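Local coordinates for protein putative agmatinase (Clostridium difficile, PDB 3LHL) that probably catalyses the hydrolysis of agmatine to putrescine and urea, as a manganese-dependent agmatinase of the arginase family, at residues 72-75 and 76-79; 138-141 and 142-146; 264-267 and 268-272. One frame throughout, in Å; residues are numbered along the deposited sequence.

Each contact is a local i to i+4 contact within its own helix of the arginase fold, whose core is a parallel sheet of eight strands. Along the chain they come in series: contact 1 on helix 70-86, contact 2 at the start of helix 140-148, contact 3 on helix 258-278, which follows the last strand. Contacts 1 and 2 have centres about 17 Å apart and both pack on helix 101-111. The centre of contact 3 lies about 25 Å from that of contact 1 and about 26 Å from that of contact 2, across the chain's centre from the latter. Contact 2 borders the metal site, the V140 side chain about 5 Å from a manganese ion; contacts 1 and 3 are helix packing, their nearest side chains about 13 Å from one.

Contact 1 of 3, residues 72-75 and 76-79; sequences QVLK and EIYQ
I77 and V73 make the close-packed side of this part of helix 70-86. The CG1 branch of I77 points away from its carbonyl carbon (chi1 -66°), which lays CG1 3.4 Å from V73 O and brings CD1 4.0 Å from V73 CG1. The CD2 methyl of L74 meets I77 CD1 more distantly, at 4.4 Å. Beneath them, I77 N donates to V73 O and Y78 N to L74 O. Next to it round the helix, chi1 of E76 (-59°) sets CG beside the backbone N, 3.0 Å from Q72 O, and the extended chain runs back along the helix past that oxygen. Its carboxylate stands nearly at a right angle to the Q72 amide (85°), and Q72 NE2 stays 3.6 Å from E76 OE2; the hydrogen bond of OE2 goes to S66 OG instead. The solvent side is looser: K75 runs out extended, Q79 N donates to K75 O at 2.9 Å, and Q79 CG lies 3.2 Å from the same oxygen. Helix 70-86 links the parallel strands 57-62 and 90-95; V73 packs on F17, I77 on V100, L74 and I77 on P103 of helix 101-111, and Y78 leads its ring away onto that helix, where OH is hydrogen-bonded to E110 OE2.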
loop_
_atom_site.group_PDB
_atom_site.type_symbol
_atom_site.label_atom_id
_atom_site.label_comp_id
_atom_site.label_asym_id
_atom_site.label_seq_id
_atom_site.Cartn_x
_atom_site.Cartn_y
_atom_site.Cartn_z
ATOM N N GLN A 72 19.384 7.203 -2.580
ATOM C CA GLN A 72 19.912 5.949 -3.104
ATOM C C GLN A 72 18.924 4.792 -2.981
ATOM O O GLN A 72 18.814 3.961 -3.885
ATOM C CB GLN A 72 21.211 5.591 -2.381
ATOM C CG GLN A 72 21.938 4.385 -2.959
ATOM C CD GLN A 72 22.186 4.526 -4.451
ATOM O OE1 GLN A 72 22.618 5.583 -4.927
ATOM N NE2 GLN A 72 21.916 3.460 -5.200
ATOM N N VAL A 73 18.217 4.736 -1.854
ATOM C CA VAL A 73 17.236 3.683 -1.608
ATOM C C VAL A 73 16.080 3.764 -2.600
ATOM O O VAL A 73 15.632 2.746 -3.126
ATOM C CB VAL A 73 16.655 3.770 -0.172
ATOM C CG1 VAL A 73 15.561 2.720 0.015
ATOM C CG2 VAL A 73 17.766 3.564 0.856
ATOM N N LEU A 74 15.601 4.977 -2.859
ATOM C CA LEU A 74 14.496 5.152 -3.790
ATOM C C LEU A 74 14.850 4.641 -5.185
ATOM O O LEU A 74 14.036 3.981 -5.829
ATOM C CB LEU A 74 14.085 6.621 -3.857
ATOM C CG LEU A 74 13.608 7.220 -2.531
ATOM C CD1 LEU A 74 13.033 8.605 -2.777
ATOM C CD2 LEU A 74 12.552 6.312 -1.893
ATOM N N LYS A 75 16.060 4.944 -5.644
ATOM C CA LYS A 75 16.504 4.493 -6.961
ATOM C C LYS A 75 16.532 2.971 -7.036
ATOM O O LYS A 75 16.183 2.387 -8.061
ATOM C CB LYS A 75 17.896 5.051 -7.282
ATOM C CG LYS A 75 17.904 6.556 -7.496
ATOM C CD LYS A 75 19.303 7.088 -7.774
ATOM C CE LYS A 75 19.283 8.599 -7.984
ATOM N NZ LYS A 75 20.655 9.151 -8.141
ATOM N N GLU A 76 16.939 2.337 -5.944
ATOM C CA GLU A 76 17.011 0.884 -5.884
ATOM C C GLU A 76 15.613 0.268 -5.932
ATOM O O GLU A 76 15.400 -0.747 -6.600
ATOM C CB GLU A 76 17.754 0.455 -4.612
ATOM C CG GLU A 76 19.165 1.023 -4.548
ATOM C CD GLU A 76 19.831 0.866 -3.194
ATOM O OE1 GLU A 76 19.152 1.066 -2.162
ATOM O OE2 GLU A 76 21.041 0.563 -3.164
ATOM N N ILE A 77 14.659 0.880 -5.234
ATOM C CA ILE A 77 13.293 0.369 -5.241
ATOM C C ILE A 77 12.765 0.506 -6.662
ATOM O O ILE A 77 12.141 -0.408 -7.200
ATOM C CB ILE A 77 12.373 1.170 -4.295
ATOM C CG1 ILE A 77 12.806 0.963 -2.841
ATOM C CG2 ILE A 77 10.928 0.734 -4.491
ATOM C CD1 ILE A 77 12.129 1.910 -1.856
ATOM N N TYR A 78 13.034 1.658 -7.266
ATOM C CA TYR A 78 12.605 1.929 -8.630
ATOM C C TYR A 78 13.099 0.832 -9.563
ATOM O O TYR A 78 12.337 0.292 -10.363
ATOM C CB TYR A 78 13.161 3.268 -9.112
ATOM C CG TYR A 78 12.707 3.621 -10.505
ATOM C CD1 TYR A 78 11.436 4.144 -10.730
ATOM C CD2 TYR A 78 13.537 3.405 -11.607
ATOM C CE1 TYR A 78 11.001 4.446 -12.018
ATOM C CE2 TYR A 78 13.110 3.699 -12.897
ATOM C CZ TYR A 78 11.842 4.218 -13.093
ATOM O OH TYR A 78 11.405 4.506 -14.365
ATOM N N GLN A 79 14.384 0.517 -9.458
ATOM C CA GLN A 79 14.989 -0.510 -10.296
ATOM C C GLN A 79 14.285 -1.856 -10.197
ATOM O O GLN A 79 13.928 -2.443 -11.217
ATOM C CB GLN A 79 16.463 -0.690 -9.935
ATOM C CG GLN A 79 17.351 0.456 -10.364
ATOM C CD GLN A 79 17.264 0.718 -11.853
ATOM O OE1 GLN A 79 16.609 1.664 -12.293
ATOM N NE2 GLN A 79 17.914 -0.132 -12.642
#

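Contact 2 of 3, residues 138-141 and 142-146; sequences ATVI and KRIWD
I141 meets I144 through the terminal methyls, CD1 to CD1 at 4.3 Å, on the inward side of the first turn of helix 140-148. The bend at chi2 (-56°) turns I141 CD1 off the extended path, whereas its partner I144 stays extended, with CG1 3.3 Å from V140 O and CD1 at 4.3 Å from V140 CG2. Both isoleucines press on I153 of strand 153-158, I141 also on H119 and I144 on V117, so they fill the seam of this beta-alpha-beta unit. T139 occupies the N-cap position, but its side chain makes no capping bond: OG1 is held by K134 O and S136 N. The T139 carbonyl instead starts the helix, receiving R143 N at 3.0 Å and K142 N in a weak bond at 120°. K142 rests its CB 3.4 Å from the same T139 O, and its chain bends at chi2 and again at chi4 to carry NZ into a salt bridge with E128. R143 passes T139 OG1 obliquely and reaches D146, NH1 to OD2 2.6 Å, with D146 at the edge of the guanidinium; its NH2 pairs with E128 and its NE with K134 O. Two cations thus share the E128 carboxylate, which would probably favour its ionised form. The E128 and D146 pairs lie on the flank of K142 and R143, while apolar V140 packs on D125, a manganese ligand, close to the metal.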
loop_
_atom_site.group_PDB
_atom_site.type_symbol
_atom_site.label_atom_id
_atom_site.label_comp_id
_atom_site.label_asym_id
_atom_site.label_seq_id
_atom_site.Cartn_x
_atom_site.Cartn_y
_atom_site.Cartn_z
ATOM N N ALA A 138 5.172 11.299 4.773
ATOM C CA ALA A 138 4.042 12.219 4.930
ATOM C C ALA A 138 3.732 13.115 3.730
ATOM O O ALA A 138 2.770 13.891 3.763
ATOM C CB ALA A 138 4.264 13.089 6.162
ATOM N N THR A 139 4.536 13.017 2.674
ATOM C CA THR A 139 4.318 13.837 1.487
ATOM C C THR A 139 4.166 12.966 0.248
ATOM O O THR A 139 4.014 13.484 -0.857
ATOM C CB THR A 139 5.513 14.777 1.224
ATOM O OG1 THR A 139 6.636 13.991 0.807
ATOM C CG2 THR A 139 5.893 15.562 2.486
ATOM N N VAL A 140 4.201 11.650 0.428
ATOM C CA VAL A 140 4.128 10.729 -0.701
ATOM C C VAL A 140 2.992 10.965 -1.705
ATOM O O VAL A 140 3.221 10.929 -2.914
ATOM C CB VAL A 140 4.096 9.242 -0.217
ATOM C CG1 VAL A 140 2.767 8.921 0.469
ATOM C CG2 VAL A 140 4.343 8.311 -1.398
ATOM N N ILE A 141 1.779 11.222 -1.227
ATOM C CA ILE A 141 0.676 11.436 -2.152
ATOM C C ILE A 141 0.806 12.755 -2.902
ATOM O O ILE A 141 0.370 12.866 -4.048
ATOM C CB ILE A 141 -0.693 11.370 -1.426
ATOM C CG1 ILE A 141 -0.862 9.990 -0.787
ATOM C CG2 ILE A 141 -1.836 11.608 -2.416
ATOM C CD1 ILE A 141 -0.725 8.840 -1.770
ATOM N N LYS A 142 1.408 13.755 -2.261
ATOM C CA LYS A 142 1.602 15.043 -2.913
ATOM C C LYS A 142 2.599 14.820 -4.047
ATOM O O LYS A 142 2.430 15.342 -5.147
ATOM C CB LYS A 142 2.149 16.071 -1.921
ATOM C CG LYS A 142 2.328 17.467 -2.504
ATOM C CD LYS A 142 0.999 18.051 -2.979
ATOM C CE LYS A 142 1.202 19.367 -3.711
ATOM N NZ LYS A 142 1.850 20.401 -2.855
ATOM N N ARG A 143 3.633 14.028 -3.776
ATOM C CA ARG A 143 4.636 13.722 -4.791
ATOM C C ARG A 143 3.974 13.030 -5.973
ATOM O O ARG A 143 4.261 13.344 -7.127
ATOM C CB ARG A 143 5.725 12.808 -4.226
ATOM C CG ARG A 143 6.648 13.504 -3.257
ATOM C CD ARG A 143 7.247 14.748 -3.899
ATOM N NE ARG A 143 7.328 15.811 -2.911
ATOM C CZ ARG A 143 6.712 16.981 -3.013
ATOM N NH1 ARG A 143 5.967 17.263 -4.072
ATOM N NH2 ARG A 143 6.826 17.860 -2.030
ATOM N N ILE A 144 3.083 12.089 -5.676
ATOM C CA ILE A 144 2.382 11.362 -6.719
ATOM C C ILE A 144 1.427 12.269 -7.486
ATOM O O ILE A 144 1.276 12.131 -8.694
ATOM C CB ILE A 144 1.616 10.159 -6.135
ATOM C CG1 ILE A 144 2.630 9.112 -5.647
ATOM C CG2 ILE A 144 0.653 9.590 -7.179
ATOM C CD1 ILE A 144 2.020 7.886 -4.991
ATOM N N TRP A 145 0.792 13.205 -6.791
ATOM C CA TRP A 145 -0.117 14.124 -7.458
ATOM C C TRP A 145 0.663 14.984 -8.459
ATOM O O TRP A 145 0.140 15.351 -9.512
ATOM C CB TRP A 145 -0.817 15.030 -6.448
ATOM C CG TRP A 145 -1.702 16.042 -7.107
ATOM C CD1 TRP A 145 -2.956 15.835 -7.609
ATOM C CD2 TRP A 145 -1.372 17.408 -7.392
ATOM N NE1 TRP A 145 -3.430 16.991 -8.194
ATOM C CE2 TRP A 145 -2.478 17.971 -8.074
ATOM C CE3 TRP A 145 -0.250 18.210 -7.140
ATOM C CZ2 TRP A 145 -2.492 19.304 -8.508
ATOM C CZ3 TRP A 145 -0.263 19.535 -7.570
ATOM C CH2 TRP A 145 -1.380 20.069 -8.248
ATOM N N ASP A 146 1.911 15.308 -8.126
ATOM C CA ASP A 146 2.739 16.100 -9.026
ATOM C C ASP A 146 2.954 15.333 -10.327
ATOM O O ASP A 146 3.270 15.923 -11.358
ATOM C CB ASP A 146 4.108 16.411 -8.406
ATOM C CG ASP A 146 4.044 17.500 -7.361
ATOM O OD1 ASP A 146 3.154 18.369 -7.453
ATOM O OD2 ASP A 146 4.898 17.501 -6.452
#

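Contact 3 of 3, residues 264-267 and 268-272; sequences CKIL and RELCL
K265 and R268 cross at the polar flank of this part of helix 258-278, the extended lysine bringing CE 3.9 Å from R268 NH2. E269 curls back toward the same place: its bend at chi2 (-59°) sets CG 3.1 Å from K265 O and swings OE2 to the arginine. R268 NE donates to E269 OE2 at 2.7 Å and 163°, with the oxygen in the guanidinium plane but the nitrogen above the carboxylate plane; R268 NH2 adds a weak bond to the same oxygen. On the apolar flank I266 and L270 run alongside one another, CG2 to CD1 at 3.9 Å. L267 CD1 touches C271 SG, also at 3.9 Å. Backbone bonds between residues four apart set this spacing, the straightest being E269 N to K265 O at 176°. Farther out, the helix packs on Y224 of helix 224-227, against K265, I266 and E269; on F231 of helix 229-235, behind I266 and L270; and on F92 of strand 90-95, behind L267 and C271. S45 OG fixes E269 OE1 and E42 O receives R268 NH1. A buried arginine is thus paired with a buried glutamate, and each charged group has a further polar partner beyond the pair.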
loop_
_atom_site.group_PDB
_atom_site.type_symbol
_atom_site.label_atom_id
_atom_site.label_comp_id
_atom_site.label_asym_id
_atom_site.label_seq_id
_atom_site.Cartn_x
_atom_site.Cartn_y
_atom_site.Cartn_z
ATOM N N CYS A 264 -0.249 -9.951 7.704
ATOM C CA CYS A 264 -0.096 -11.213 7.001
ATOM C C CYS A 264 -1.390 -11.605 6.314
ATOM O O CYS A 264 -1.379 -12.029 5.161
ATOM C CB CYS A 264 0.337 -12.311 7.967
ATOM S SG CYS A 264 2.062 -12.180 8.502
ATOM N N LYS A 265 -2.505 -11.451 7.019
ATOM C CA LYS A 265 -3.797 -11.804 6.452
ATOM C C LYS A 265 -4.148 -10.860 5.306
ATOM O O LYS A 265 -4.671 -11.286 4.274
ATOM C CB LYS A 265 -4.883 -11.760 7.530
ATOM C CG LYS A 265 -6.229 -12.323 7.085
ATOM C CD LYS A 265 -7.211 -12.369 8.251
ATOM C CE LYS A 265 -8.472 -13.132 7.889
ATOM N NZ LYS A 265 -9.315 -13.381 9.093
ATOM N N ILE A 266 -3.858 -9.575 5.480
ATOM C CA ILE A 266 -4.145 -8.610 4.430
ATOM C C ILE A 266 -3.302 -8.956 3.203
ATOM O O ILE A 266 -3.775 -8.902 2.071
ATOM C CB ILE A 266 -3.860 -7.167 4.911
ATOM C CG1 ILE A 266 -4.929 -6.757 5.930
ATOM C CG2 ILE A 266 -3.849 -6.199 3.730
ATOM C CD1 ILE A 266 -4.759 -5.357 6.490
ATOM N N LEU A 267 -2.053 -9.330 3.439
ATOM C CA LEU A 267 -1.166 -9.702 2.347
ATOM C C LEU A 267 -1.784 -10.870 1.573
ATOM O O LEU A 267 -1.839 -10.856 0.336
ATOM C CB LEU A 267 0.208 -10.102 2.897
ATOM C CG LEU A 267 1.176 -10.752 1.907
ATOM C CD1 LEU A 267 1.462 -9.810 0.748
ATOM C CD2 LEU A 267 2.461 -11.120 2.630
ATOM N N ARG A 268 -2.258 -11.875 2.301
ATOM C CA ARG A 268 -2.859 -13.042 1.659
ATOM C C ARG A 268 -4.070 -12.700 0.798
ATOM O O ARG A 268 -4.115 -13.058 -0.381
ATOM C CB ARG A 268 -3.280 -14.083 2.694
ATOM C CG ARG A 268 -3.814 -15.360 2.055
ATOM C CD ARG A 268 -4.400 -16.294 3.089
ATOM N NE ARG A 268 -5.634 -15.756 3.651
ATOM C CZ ARG A 268 -6.220 -16.216 4.750
ATOM N NH1 ARG A 268 -5.683 -17.226 5.420
ATOM N NH2 ARG A 268 -7.348 -15.667 5.176
ATOM N N GLU A 269 -5.046 -12.009 1.383
ATOM C CA GLU A 269 -6.259 -11.657 0.650
ATOM C C GLU A 269 -5.949 -10.858 -0.616
ATOM O O GLU A 269 -6.559 -11.084 -1.663
ATOM C CB GLU A 269 -7.222 -10.866 1.548
ATOM C CG GLU A 269 -7.452 -11.485 2.927
ATOM C CD GLU A 269 -8.028 -12.897 2.873
ATOM O OE1 GLU A 269 -9.241 -13.066 3.139
ATOM O OE2 GLU A 269 -7.269 -13.838 2.563
ATOM N N LEU A 270 -5.004 -9.927 -0.522
ATOM C CA LEU A 270 -4.641 -9.119 -1.679
ATOM C C LEU A 270 -3.996 -9.961 -2.769
ATOM O O LEU A 270 -4.289 -9.772 -3.944
ATOM C CB LEU A 270 -3.707 -7.979 -1.269
ATOM C CG LEU A 270 -4.401 -6.823 -0.536
ATOM C CD1 LEU A 270 -3.373 -5.805 -0.085
ATOM C CD2 LEU A 270 -5.423 -6.174 -1.463
ATOM N N CYS A 271 -3.120 -10.886 -2.388
ATOM C CA CYS A 271 -2.480 -11.750 -3.371
ATOM C C CYS A 271 -3.567 -12.560 -4.067
ATOM O O CYS A 271 -3.581 -12.683 -5.289
ATOM C CB CYS A 271 -1.481 -12.700 -2.702
ATOM S SG CYS A 271 0.092 -11.943 -2.219
ATOM N N LEU A 272 -4.481 -13.112 -3.277
ATOM C CA LEU A 272 -5.567 -13.904 -3.831
ATOM C C LEU A 272 -6.372 -13.082 -4.836
ATOM O O LEU A 272 -6.559 -13.485 -5.983
ATOM C CB LEU A 272 -6.472 -14.404 -2.704
ATOM C CG LEU A 272 -5.824 -15.471 -1.815
ATOM C CD1 LEU A 272 -6.718 -15.785 -0.628
ATOM C CD2 LEU A 272 -5.562 -16.723 -2.643
#